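Local coordinates for protein importin-95 (Chaetomium thermophilum, PDB 4XRI) that is an importin-beta nuclear transport receptor that carries protein cargo into the nucleus and, as in its family, probably binds a small GTPase of the Ran type, at residues Leu53-Ala64 and Thr108-Ala119; Cys481-Ala492 and Ala529-Asn540. The protein carries 2 engineered substitutions. All blocks are in the same frame, centred on the assembly; numbering follows the deposited sequence.

Contact 1 of 2, residues Leu53-Ala64 and Thr108-Ala119; sequences LANESSEGHIRA and TLASPNSKAGQA. Engineered in segment 108-119: Pro112 (natural residue Ser). With SO4 (sulfate ion), chain C; SO4 (sulfate ion), chain I.
Arg63 lays its guanidinium flat against Ala116, whose CB sits over the centre of one face, 3.4 Å from Arg63 NE. At the far end of the group Ser111 OG donates to Glu56 OE2 over 3.0 Å, on the syn lone pair of the carboxylate, and takes a weak, bent bond from Arg63 NH1. OG lies anti to the backbone N of Ser111 (chi1 177°), beside the carbonyl carbon, and there also accepts from Asn113 N, closing an ST turn. The guanidinium is fixed from its own segment: NE and NH2 grip Leu53 O side-on, at 2.9 Å for Arg63 NE, while Glu56 OE1 forms a salt bridge with NH1, a weak bond, and OE2 accepts from NH2. OE2 therefore has two donors, and this buried arginine holds the Asn55-Ser58 turn to the end of the preceding helix. Asn113 OD1 caps Ala116 N at 3.0 Å and rests 3.3 Å from Gly60 CA; a side chain at Gly60 would run into Asn113 ND2. Leu53 CD1 and Ala64 pack on Ala119 CB. A sulfate, probably from the crystallisation liquor, joins Lys115 NZ (2.8 Å to its O4) and His61 N (through O2); His61 NE2 turns to Glu17. The helical segments 60-64 and 114-119 run side by side, axes 7.8 Å apart at 8°, the parallel packing of helices along an importin-beta HEAT-repeat solenoid.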
loop_
_atom_site.group_PDB
_atom_site.type_symbol
_atom_site.label_atom_id
_atom_site.label_comp_id
_atom_site.label_asym_id
_atom_site.label_seq_id
_atom_site.Cartn_x
_atom_site.Cartn_y
_atom_site.Cartn_z
ATOM N N LEU A 53 -0.094 -40.022 5.200
ATOM C CA LEU A 53 0.192 -39.119 6.305
ATOM C C LEU A 53 0.337 -39.889 7.615
ATOM O O LEU A 53 1.172 -39.556 8.457
ATOM C CB LEU A 53 -0.912 -38.065 6.426
ATOM C CG LEU A 53 -0.981 -37.248 7.717
ATOM C CD1 LEU A 53 0.273 -36.407 7.900
ATOM C CD2 LEU A 53 -2.231 -36.372 7.729
ATOM N N ALA A 54 -0.471 -40.932 7.772
ATOM C CA ALA A 54 -0.514 -41.689 9.018
ATOM C C ALA A 54 0.561 -42.773 9.076
ATOM O O ALA A 54 0.806 -43.357 10.132
ATOM C CB ALA A 54 -1.894 -42.308 9.206
ATOM N N ASN A 55 1.206 -43.030 7.944
ATOM C CA ASN A 55 2.198 -44.099 7.847
ATOM C C ASN A 55 3.494 -43.768 8.589
ATOM O O ASN A 55 4.273 -42.923 8.152
ATOM C CB ASN A 55 2.502 -44.397 6.375
ATOM C CG ASN A 55 3.347 -45.650 6.188
ATOM O OD1 ASN A 55 3.865 -46.220 7.148
ATOM N ND2 ASN A 55 3.495 -46.077 4.938
ATOM N N GLU A 56 3.728 -44.459 9.700
ATOM C CA GLU A 56 4.923 -44.235 10.512
ATOM C C GLU A 56 6.193 -44.779 9.862
ATOM O O GLU A 56 7.300 -44.509 10.330
ATOM C CB GLU A 56 4.753 -44.869 11.894
ATOM C CG GLU A 56 3.666 -44.235 12.739
ATOM C CD GLU A 56 4.008 -42.821 13.174
ATOM O OE1 GLU A 56 5.206 -42.464 13.178
ATOM O OE2 GLU A 56 3.072 -42.066 13.508
ATOM N N SER A 57 6.035 -45.550 8.791
ATOM C CA SER A 57 7.182 -46.139 8.108
ATOM C C SER A 57 7.741 -45.201 7.039
ATOM O O SER A 57 8.783 -45.474 6.442
ATOM C CB SER A 57 6.800 -47.482 7.480
ATOM O OG SER A 57 6.407 -48.415 8.472
ATOM N N SER A 58 7.046 -44.092 6.808
ATOM C CA SER A 58 7.454 -43.135 5.787
ATOM C C SER A 58 8.275 -41.994 6.380
ATOM O O SER A 58 8.207 -41.726 7.578
ATOM C CB SER A 58 6.228 -42.575 5.062
ATOM O OG SER A 58 5.523 -43.603 4.388
ATOM N N GLU A 59 9.051 -41.328 5.530
ATOM C CA GLU A 59 9.836 -40.173 5.951
ATOM C C GLU A 59 8.921 -39.001 6.275
ATOM O O GLU A 59 7.829 -38.887 5.721
ATOM C CB GLU A 59 10.846 -39.772 4.872
ATOM C CG GLU A 59 11.855 -40.851 4.517
ATOM C CD GLU A 59 12.978 -40.324 3.645
ATOM O OE1 GLU A 59 13.676 -39.383 4.076
ATOM O OE2 GLU A 59 13.159 -40.847 2.524
ATOM N N GLY A 60 9.375 -38.132 7.171
ATOM C CA GLY A 60 8.581 -37.006 7.621
ATOM C C GLY A 60 8.142 -36.060 6.522
ATOM O O GLY A 60 7.000 -35.594 6.518
ATOM N N HIS A 61 9.043 -35.773 5.585
ATOM C CA HIS A 61 8.744 -34.812 4.531
ATOM C C HIS A 61 7.715 -35.361 3.545
ATOM O O HIS A 61 6.929 -34.603 2.974
ATOM C CB HIS A 61 10.024 -34.399 3.796
ATOM C CG HIS A 61 10.662 -35.502 3.008
ATOM N ND1 HIS A 61 11.546 -36.401 3.564
ATOM C CD2 HIS A 61 10.553 -35.839 1.702
ATOM C CE1 HIS A 61 11.949 -37.249 2.635
ATOM N NE2 HIS A 61 11.362 -36.931 1.496
ATOM N N ILE A 62 7.710 -36.677 3.358
ATOM C CA ILE A 62 6.694 -37.315 2.527
ATOM C C ILE A 62 5.330 -37.215 3.199
ATOM O O ILE A 62 4.335 -36.852 2.566
ATOM C CB ILE A 62 7.020 -38.796 2.253
ATOM C CG1 ILE A 62 8.317 -38.915 1.453
ATOM C CG2 ILE A 62 5.873 -39.464 1.501
ATOM C CD1 ILE A 62 8.280 -38.183 0.130
ATOM N N ARG A 63 5.295 -37.539 4.488
ATOM C CA ARG A 63 4.063 -37.497 5.266
ATOM C C ARG A 63 3.493 -36.085 5.330
ATOM O O ARG A 63 2.284 -35.891 5.215
ATOM C CB ARG A 63 4.310 -38.028 6.678
ATOM C CG ARG A 63 4.834 -39.448 6.712
ATOM C CD ARG A 63 5.172 -39.877 8.124
ATOM N NE ARG A 63 3.984 -39.998 8.963
ATOM C CZ ARG A 63 4.011 -40.335 10.248
ATOM N NH1 ARG A 63 5.172 -40.573 10.844
ATOM N NH2 ARG A 63 2.881 -40.421 10.938
ATOM N N ALA A 64 4.374 -35.107 5.522
ATOM C CA ALA A 64 3.968 -33.708 5.544
ATOM C C ALA A 64 3.359 -33.321 4.205
ATOM O O ALA A 64 2.302 -32.695 4.152
ATOM C CB ALA A 64 5.154 -32.809 5.874
ATOM N N THR A 108 -2.778 -39.267 14.060
ATOM C CA THR A 108 -1.455 -38.864 13.588
ATOM C C THR A 108 -0.853 -37.756 14.465
ATOM O O THR A 108 0.362 -37.541 14.473
ATOM C CB THR A 108 -1.525 -38.400 12.112
ATOM O OG1 THR A 108 -2.054 -39.458 11.305
ATOM C CG2 THR A 108 -0.148 -38.018 11.569
ATOM N N LEU A 109 -1.704 -37.066 15.220
ATOM C CA LEU A 109 -1.238 -36.043 16.156
ATOM C C LEU A 109 -0.240 -36.605 17.168
ATOM O O LEU A 109 0.619 -35.884 17.676
ATOM C CB LEU A 109 -2.413 -35.414 16.905
ATOM C CG LEU A 109 -3.425 -34.570 16.128
ATOM C CD1 LEU A 109 -4.447 -33.987 17.093
ATOM C CD2 LEU A 109 -2.732 -33.466 15.343
ATOM N N ALA A 110 -0.362 -37.897 17.453
ATOM C CA ALA A 110 0.462 -38.546 18.467
ATOM C C ALA A 110 1.822 -38.979 17.923
ATOM O O ALA A 110 2.692 -39.405 18.683
ATOM C CB ALA A 110 -0.275 -39.745 19.047
ATOM N N SER A 111 1.998 -38.873 16.608
ATOM C CA SER A 111 3.233 -39.298 15.955
ATOM C C SER A 111 4.461 -38.579 16.503
ATOM O O SER A 111 4.443 -37.364 16.679
ATOM C CB SER A 111 3.140 -39.071 14.443
ATOM O OG SER A 111 4.359 -39.422 13.807
ATOM N N PRO A 112 5.536 -39.337 16.773
ATOM C CA PRO A 112 6.807 -38.761 17.223
ATOM C C PRO A 112 7.492 -37.958 16.120
ATOM O O PRO A 112 8.440 -37.225 16.392
ATOM C CB PRO A 112 7.637 -39.992 17.610
ATOM C CG PRO A 112 7.062 -41.094 16.807
ATOM C CD PRO A 112 5.589 -40.806 16.715
ATOM N N ASN A 113 7.011 -38.096 14.887
ATOM C CA ASN A 113 7.503 -37.281 13.786
ATOM C C ASN A 113 6.803 -35.925 13.765
ATOM O O ASN A 113 5.600 -35.837 13.515
ATOM C CB ASN A 113 7.313 -37.997 12.450
ATOM C CG ASN A 113 7.980 -37.268 11.300
ATOM O OD1 ASN A 113 7.352 -36.460 10.615
ATOM N ND2 ASN A 113 9.261 -37.550 11.085
ATOM N N SER A 114 7.570 -34.873 14.030
ATOM C CA SER A 114 7.026 -33.527 14.181
ATOM C C SER A 114 6.350 -33.006 12.917
ATOM O O SER A 114 5.316 -32.342 12.988
ATOM C CB SER A 114 8.131 -32.557 14.606
ATOM O OG SER A 114 8.551 -32.822 15.931
ATOM N N LYS A 115 6.936 -33.304 11.763
ATOM C CA LYS A 115 6.400 -32.817 10.497
ATOM C C LYS A 115 5.046 -33.445 10.175
ATOM O O LYS A 115 4.141 -32.766 9.682
ATOM C CB LYS A 115 7.393 -33.080 9.366
ATOM C CG LYS A 115 8.676 -32.275 9.498
ATOM C CD LYS A 115 9.651 -32.569 8.374
ATOM C CE LYS A 115 10.926 -31.752 8.537
ATOM N NZ LYS A 115 11.943 -32.092 7.507
ATOM N N ALA A 116 4.911 -34.736 10.460
ATOM C CA ALA A 116 3.646 -35.433 10.262
ATOM C C ALA A 116 2.591 -34.891 11.219
ATOM O O ALA A 116 1.443 -34.669 10.832
ATOM C CB ALA A 116 3.825 -36.929 10.456
ATOM N N GLY A 117 2.993 -34.678 12.467
ATOM C CA GLY A 117 2.099 -34.145 13.478
ATOM C C GLY A 117 1.587 -32.765 13.122
ATOM O O GLY A 117 0.400 -32.476 13.265
ATOM N N GLN A 118 2.491 -31.911 12.651
ATOM C CA GLN A 118 2.130 -30.559 12.233
ATOM C C GLN A 118 1.147 -30.602 11.074
ATOM O O GLN A 118 0.144 -29.888 11.071
ATOM C CB GLN A 118 3.376 -29.763 11.832
ATOM C CG GLN A 118 3.185 -28.255 11.805
ATOM C CD GLN A 118 2.569 -27.755 10.512
ATOM O OE1 GLN A 118 2.517 -28.474 9.512
ATOM N NE2 GLN A 118 2.097 -26.512 10.527
ATOM N N ALA A 119 1.451 -31.443 10.089
ATOM C CA ALA A 119 0.606 -31.595 8.908
ATOM C C ALA A 119 -0.791 -32.070 9.290
ATOM O O ALA A 119 -1.787 -31.587 8.751
ATOM C CB ALA A 119 1.240 -32.562 7.925
HETATM S S SO4 C . 12.879 -35.719 6.613
HETATM O O1 SO4 C . 13.514 -34.857 5.622
HETATM O O2 SO4 C . 11.995 -36.661 5.934
HETATM O O3 SO4 C . 13.903 -36.460 7.343
HETATM O O4 SO4 C . 12.113 -34.905 7.551
HETATM S S SO4 I . 11.528 -34.118 17.408
HETATM O O1 SO4 I . 10.588 -34.952 16.665
HETATM O O2 SO4 I . 12.256 -33.264 16.474
HETATM O O3 SO4 I . 10.797 -33.286 18.362
HETATM O O4 SO4 I . 12.469 -34.969 18.130
#

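Contact 2 of 2, residues Cys481-Ala492 and Ala529-Asn540; sequences CWALMNIAERFA and AAYEVLSVFVQN
Two near-parallel helical segments of the HEAT-repeat solenoid, 481-490 and 529-539, lie side by side here, their axes 8.8 Å apart at 7°. Val533 fits between Cys481, Leu484 and Met485: its CG2 reaches Cys481 CB at 3.6 Å, and its CG1 meets Leu484 CB. Cys481 SG lies alongside Ala529 CB. Met485 crosses Glu532 at about a right angle; its SD lies 3.4 Å from Glu532 CD, and the bend at chi3 (-62°) brings CE to the carboxylate as well. One turn on, Ala488 CB points over one face of the Phe537 ring, a CH-pi contact 4.1 Å from the centroid, and also touches Val536 CG1 at 3.7 Å. Other faces of the pair meet further helices of the solenoid: Ile487 and Phe491 pack on helix 455-472, Tyr531 and Ser535 on helix 573-597. At the C-terminal ends Asn540 turns its amide back on its own helix, ND2 donating to Val536 O at 2.6 Å from the face of that carbonyl opposite Asn540 N. This turns Asn540 OD1 to 3.3 Å from Ala492 CB; Asn540 CB itself lies 3.3 Å from Ala488 O. With an alanine here the amide is gone, which would probably leave Val536 O with the backbone N alone and take OD1 from beside Ala492 CB. A water lies within hydrogen-bonding reach of Ala488 O and Asn540 O.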
loop_
_atom_site.group_PDB
_atom_site.type_symbol
_atom_site.label_atom_id
_atom_site.label_comp_id
_atom_site.label_asym_id
_atom_site.label_seq_id
_atom_site.Cartn_x
_atom_site.Cartn_y
_atom_site.Cartn_z
ATOM N N CYS A 481 20.666 10.479 -4.962
ATOM C CA CYS A 481 19.533 10.827 -5.815
ATOM C C CYS A 481 18.312 11.265 -5.001
ATOM O O CYS A 481 17.683 12.281 -5.311
ATOM C CB CYS A 481 19.164 9.644 -6.718
ATOM S SG CYS A 481 20.282 9.388 -8.121
ATOM N N TRP A 482 17.987 10.497 -3.962
ATOM C CA TRP A 482 16.848 10.801 -3.096
ATOM C C TRP A 482 17.000 12.157 -2.412
ATOM O O TRP A 482 16.067 12.967 -2.388
ATOM C CB TRP A 482 16.664 9.714 -2.034
ATOM C CG TRP A 482 15.494 9.990 -1.141
ATOM C CD1 TRP A 482 14.187 10.046 -1.516
ATOM C CD2 TRP A 482 15.519 10.253 0.270
ATOM N NE1 TRP A 482 13.393 10.328 -0.433
ATOM C CE2 TRP A 482 14.184 10.459 0.677
ATOM C CE3 TRP A 482 16.536 10.337 1.227
ATOM C CZ2 TRP A 482 13.839 10.738 1.998
ATOM C CZ3 TRP A 482 16.189 10.615 2.543
ATOM C CH2 TRP A 482 14.852 10.814 2.913
ATOM N N ALA A 483 18.188 12.391 -1.862
ATOM C CA ALA A 483 18.515 13.653 -1.209
ATOM C C ALA A 483 18.409 14.818 -2.191
ATOM O O ALA A 483 17.821 15.854 -1.879
ATOM C CB ALA A 483 19.918 13.586 -0.606
ATOM N N LEU A 484 18.974 14.631 -3.380
ATOM C CA LEU A 484 18.947 15.649 -4.431
ATOM C C LEU A 484 17.528 16.023 -4.860
ATOM O O LEU A 484 17.230 17.195 -5.106
ATOM C CB LEU A 484 19.742 15.169 -5.646
ATOM C CG LEU A 484 21.264 15.230 -5.509
ATOM C CD1 LEU A 484 21.935 14.663 -6.746
ATOM C CD2 LEU A 484 21.698 16.661 -5.276
ATOM N N MET A 485 16.660 15.018 -4.952
ATOM C CA MET A 485 15.255 15.235 -5.287
ATOM C C MET A 485 14.552 16.079 -4.229
ATOM O O MET A 485 13.822 17.019 -4.556
ATOM C CB MET A 485 14.527 13.898 -5.452
ATOM C CG MET A 485 14.768 13.210 -6.784
ATOM S SD MET A 485 13.572 11.897 -7.079
ATOM C CE MET A 485 13.935 10.795 -5.715
ATOM N N ASN A 486 14.777 15.732 -2.963
ATOM C CA ASN A 486 14.262 16.503 -1.834
ATOM C C ASN A 486 14.637 17.977 -1.927
ATOM O O ASN A 486 13.794 18.853 -1.757
ATOM C CB ASN A 486 14.776 15.927 -0.511
ATOM C CG ASN A 486 14.032 14.674 -0.091
ATOM O OD1 ASN A 486 12.858 14.496 -0.417
ATOM N ND2 ASN A 486 14.710 13.802 0.645
ATOM N N ILE A 487 15.911 18.232 -2.202
ATOM C CA ILE A 487 16.437 19.586 -2.332
ATOM C C ILE A 487 15.759 20.360 -3.459
ATOM O O ILE A 487 15.371 21.519 -3.285
ATOM C CB ILE A 487 17.951 19.557 -2.581
ATOM C CG1 ILE A 487 18.675 19.029 -1.343
ATOM C CG2 ILE A 487 18.464 20.936 -2.956
ATOM C CD1 ILE A 487 20.092 18.613 -1.617
ATOM N N ALA A 488 15.621 19.712 -4.613
ATOM C CA ALA A 488 14.948 20.317 -5.757
ATOM C C ALA A 488 13.501 20.667 -5.418
ATOM O O ALA A 488 12.982 21.696 -5.851
ATOM C CB ALA A 488 15.002 19.384 -6.957
ATOM N N GLU A 489 12.859 19.808 -4.635
ATOM C CA GLU A 489 11.480 20.030 -4.211
ATOM C C GLU A 489 11.365 21.174 -3.206
ATOM O O GLU A 489 10.414 21.954 -3.250
ATOM C CB GLU A 489 10.895 18.753 -3.604
ATOM C CG GLU A 489 10.599 17.657 -4.614
ATOM C CD GLU A 489 10.214 16.346 -3.951
ATOM O OE1 GLU A 489 10.111 16.314 -2.706
ATOM O OE2 GLU A 489 10.020 15.346 -4.676
ATOM N N ARG A 490 12.337 21.267 -2.304
ATOM C CA ARG A 490 12.279 22.227 -1.206
ATOM C C ARG A 490 12.796 23.617 -1.580
ATOM O O ARG A 490 12.414 24.611 -0.963
ATOM C CB ARG A 490 13.068 21.697 -0.006
ATOM C CG ARG A 490 12.524 20.401 0.573
ATOM C CD ARG A 490 11.129 20.583 1.138
ATOM N NE ARG A 490 10.462 19.302 1.345
ATOM C CZ ARG A 490 9.278 19.163 1.931
ATOM N NH1 ARG A 490 8.630 20.232 2.378
ATOM N NH2 ARG A 490 8.742 17.957 2.073
ATOM N N PHE A 491 13.671 23.687 -2.577
ATOM C CA PHE A 491 14.221 24.970 -3.012
ATOM C C PHE A 491 13.694 25.356 -4.389
ATOM O O PHE A 491 14.447 25.810 -5.252
ATOM C CB PHE A 491 15.750 24.923 -3.028
ATOM C CG PHE A 491 16.367 24.752 -1.668
ATOM C CD1 PHE A 491 16.764 25.853 -0.928
ATOM C CD2 PHE A 491 16.550 23.489 -1.129
ATOM C CE1 PHE A 491 17.332 25.699 0.321
ATOM C CE2 PHE A 491 17.117 23.327 0.121
ATOM C CZ PHE A 491 17.509 24.434 0.848
ATOM N N ALA A 492 12.391 25.183 -4.580
ATOM C CA ALA A 492 11.764 25.387 -5.881
ATOM C C ALA A 492 11.404 26.848 -6.132
ATOM O O ALA A 492 11.262 27.272 -7.279
ATOM C CB ALA A 492 10.524 24.516 -6.001
ATOM N N ALA A 529 17.413 6.170 -11.408
ATOM C CA ALA A 529 17.346 7.065 -10.259
ATOM C C ALA A 529 17.771 8.483 -10.629
ATOM O O ALA A 529 17.170 9.456 -10.173
ATOM C CB ALA A 529 18.206 6.538 -9.130
ATOM N N ALA A 530 18.798 8.588 -11.469
ATOM C CA ALA A 530 19.331 9.884 -11.876
ATOM C C ALA A 530 18.380 10.603 -12.827
ATOM O O ALA A 530 18.256 11.827 -12.788
ATOM C CB ALA A 530 20.698 9.716 -12.521
ATOM N N TYR A 531 17.714 9.835 -13.683
ATOM C CA TYR A 531 16.708 10.391 -14.581
ATOM C C TYR A 531 15.552 10.976 -13.781
ATOM O O TYR A 531 15.015 12.026 -14.130
ATOM C CB TYR A 531 16.194 9.326 -15.556
ATOM C CG TYR A 531 16.964 9.245 -16.860
ATOM C CD1 TYR A 531 17.270 10.391 -17.587
ATOM C CD2 TYR A 531 17.387 8.021 -17.361
ATOM C CE1 TYR A 531 17.973 10.317 -18.778
ATOM C CE2 TYR A 531 18.084 7.938 -18.549
ATOM C CZ TYR A 531 18.376 9.086 -19.253
ATOM O OH TYR A 531 19.076 9.005 -20.435
ATOM N N GLU A 532 15.178 10.292 -12.703
ATOM C CA GLU A 532 14.122 10.780 -11.821
ATOM C C GLU A 532 14.515 12.119 -11.205
ATOM O O GLU A 532 13.694 13.028 -11.104
ATOM C CB GLU A 532 13.815 9.767 -10.718
ATOM C CG GLU A 532 12.527 10.064 -9.970
ATOM C CD GLU A 532 12.327 9.175 -8.754
ATOM O OE1 GLU A 532 13.273 8.452 -8.366
ATOM O OE2 GLU A 532 11.217 9.203 -8.182
ATOM N N VAL A 533 15.779 12.228 -10.806
ATOM C CA VAL A 533 16.323 13.470 -10.269
ATOM C C VAL A 533 16.192 14.593 -11.286
ATOM O O VAL A 533 15.713 15.685 -10.971
ATOM C CB VAL A 533 17.807 13.318 -9.876
ATOM C CG1 VAL A 533 18.347 14.641 -9.355
ATOM C CG2 VAL A 533 17.968 12.229 -8.839
ATOM N N LEU A 534 16.624 14.309 -12.509
ATOM C CA LEU A 534 16.556 15.268 -13.603
ATOM C C LEU A 534 15.126 15.744 -13.836
ATOM O O LEU A 534 14.886 16.929 -14.071
ATOM C CB LEU A 534 17.125 14.648 -14.880
ATOM C CG LEU A 534 17.178 15.551 -16.113
ATOM C CD1 LEU A 534 17.853 16.871 -15.769
ATOM C CD2 LEU A 534 17.900 14.856 -17.254
ATOM N N SER A 535 14.183 14.812 -13.764
ATOM C CA SER A 535 12.771 15.135 -13.907
ATOM C C SER A 535 12.326 16.152 -12.855
ATOM O O SER A 535 11.657 17.132 -13.175
ATOM C CB SER A 535 11.918 13.867 -13.806
ATOM O OG SER A 535 10.538 14.190 -13.788
ATOM N N VAL A 536 12.704 15.905 -11.606
ATOM C CA VAL A 536 12.293 16.741 -10.482
ATOM C C VAL A 536 12.959 18.117 -10.533
ATOM O O VAL A 536 12.348 19.125 -10.171
ATOM C CB VAL A 536 12.616 16.051 -9.138
ATOM C CG1 VAL A 536 12.352 16.982 -7.966
ATOM C CG2 VAL A 536 11.805 14.772 -8.998
ATOM N N PHE A 537 14.205 18.155 -10.994
ATOM C CA PHE A 537 14.899 19.424 -11.199
ATOM C C PHE A 537 14.166 20.279 -12.228
ATOM O O PHE A 537 14.029 21.491 -12.060
ATOM C CB PHE A 537 16.345 19.188 -11.644
ATOM C CG PHE A 537 17.341 19.219 -10.518
ATOM C CD1 PHE A 537 17.485 18.134 -9.669
ATOM C CD2 PHE A 537 18.138 20.331 -10.316
ATOM C CE1 PHE A 537 18.403 18.161 -8.636
ATOM C CE2 PHE A 537 19.057 20.365 -9.289
ATOM C CZ PHE A 537 19.189 19.279 -8.446
ATOM N N VAL A 538 13.689 19.634 -13.287
ATOM C CA VAL A 538 12.950 20.319 -14.342
ATOM C C VAL A 538 11.613 20.838 -13.835
ATOM O O VAL A 538 11.261 21.997 -14.067
ATOM C CB VAL A 538 12.701 19.393 -15.551
ATOM C CG1 VAL A 538 11.660 19.998 -16.482
ATOM C CG2 VAL A 538 13.998 19.137 -16.290
ATOM N N GLN A 539 10.873 19.971 -13.147
ATOM C CA GLN A 539 9.568 20.326 -12.595
ATOM C C GLN A 539 9.632 21.594 -11.745
ATOM O O GLN A 539 8.737 22.437 -11.805
ATOM C CB GLN A 539 9.005 19.175 -11.752
ATOM C CG GLN A 539 8.667 17.916 -12.531
ATOM C CD GLN A 539 8.176 16.797 -11.633
ATOM O OE1 GLN A 539 7.838 17.022 -10.470
ATOM N NE2 GLN A 539 8.142 15.580 -12.164
ATOM N N ASN A 540 10.702 21.722 -10.968
ATOM C CA ASN A 540 10.843 22.819 -10.020
ATOM C C ASN A 540 11.747 23.945 -10.516
ATOM O O ASN A 540 12.185 24.790 -9.733
ATOM C CB ASN A 540 11.385 22.288 -8.694
ATOM C CG ASN A 540 10.456 21.285 -8.043
ATOM O OD1 ASN A 540 9.531 21.658 -7.324
ATOM N ND2 ASN A 540 10.697 20.001 -8.293
HETATM O O HOH W 1 14.422 23.543 -7.671
#

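From the N terminus, contact 1 comes first: the chain ends helix 42-54, turns into helix 60-72, passes through helices 79-91 and 95-108, and returns with helix 114-131, so that 43 residues separate segments 53-64 and 108-119. Contact 2 opens only after that, far along the chain, where helix 477-490 is followed by helix 503-516 and then by helix 524-539, which comes back alongside it; 36 residues lie between segments 481-492 and 529-540. The two loops are in series, neither nested nor crossed, and lie on opposite sides of the chain's centre, their nearest atoms about 40 Å apart. Each joins helices close in sequence, one near the start of the solenoid and one just past its midpoint.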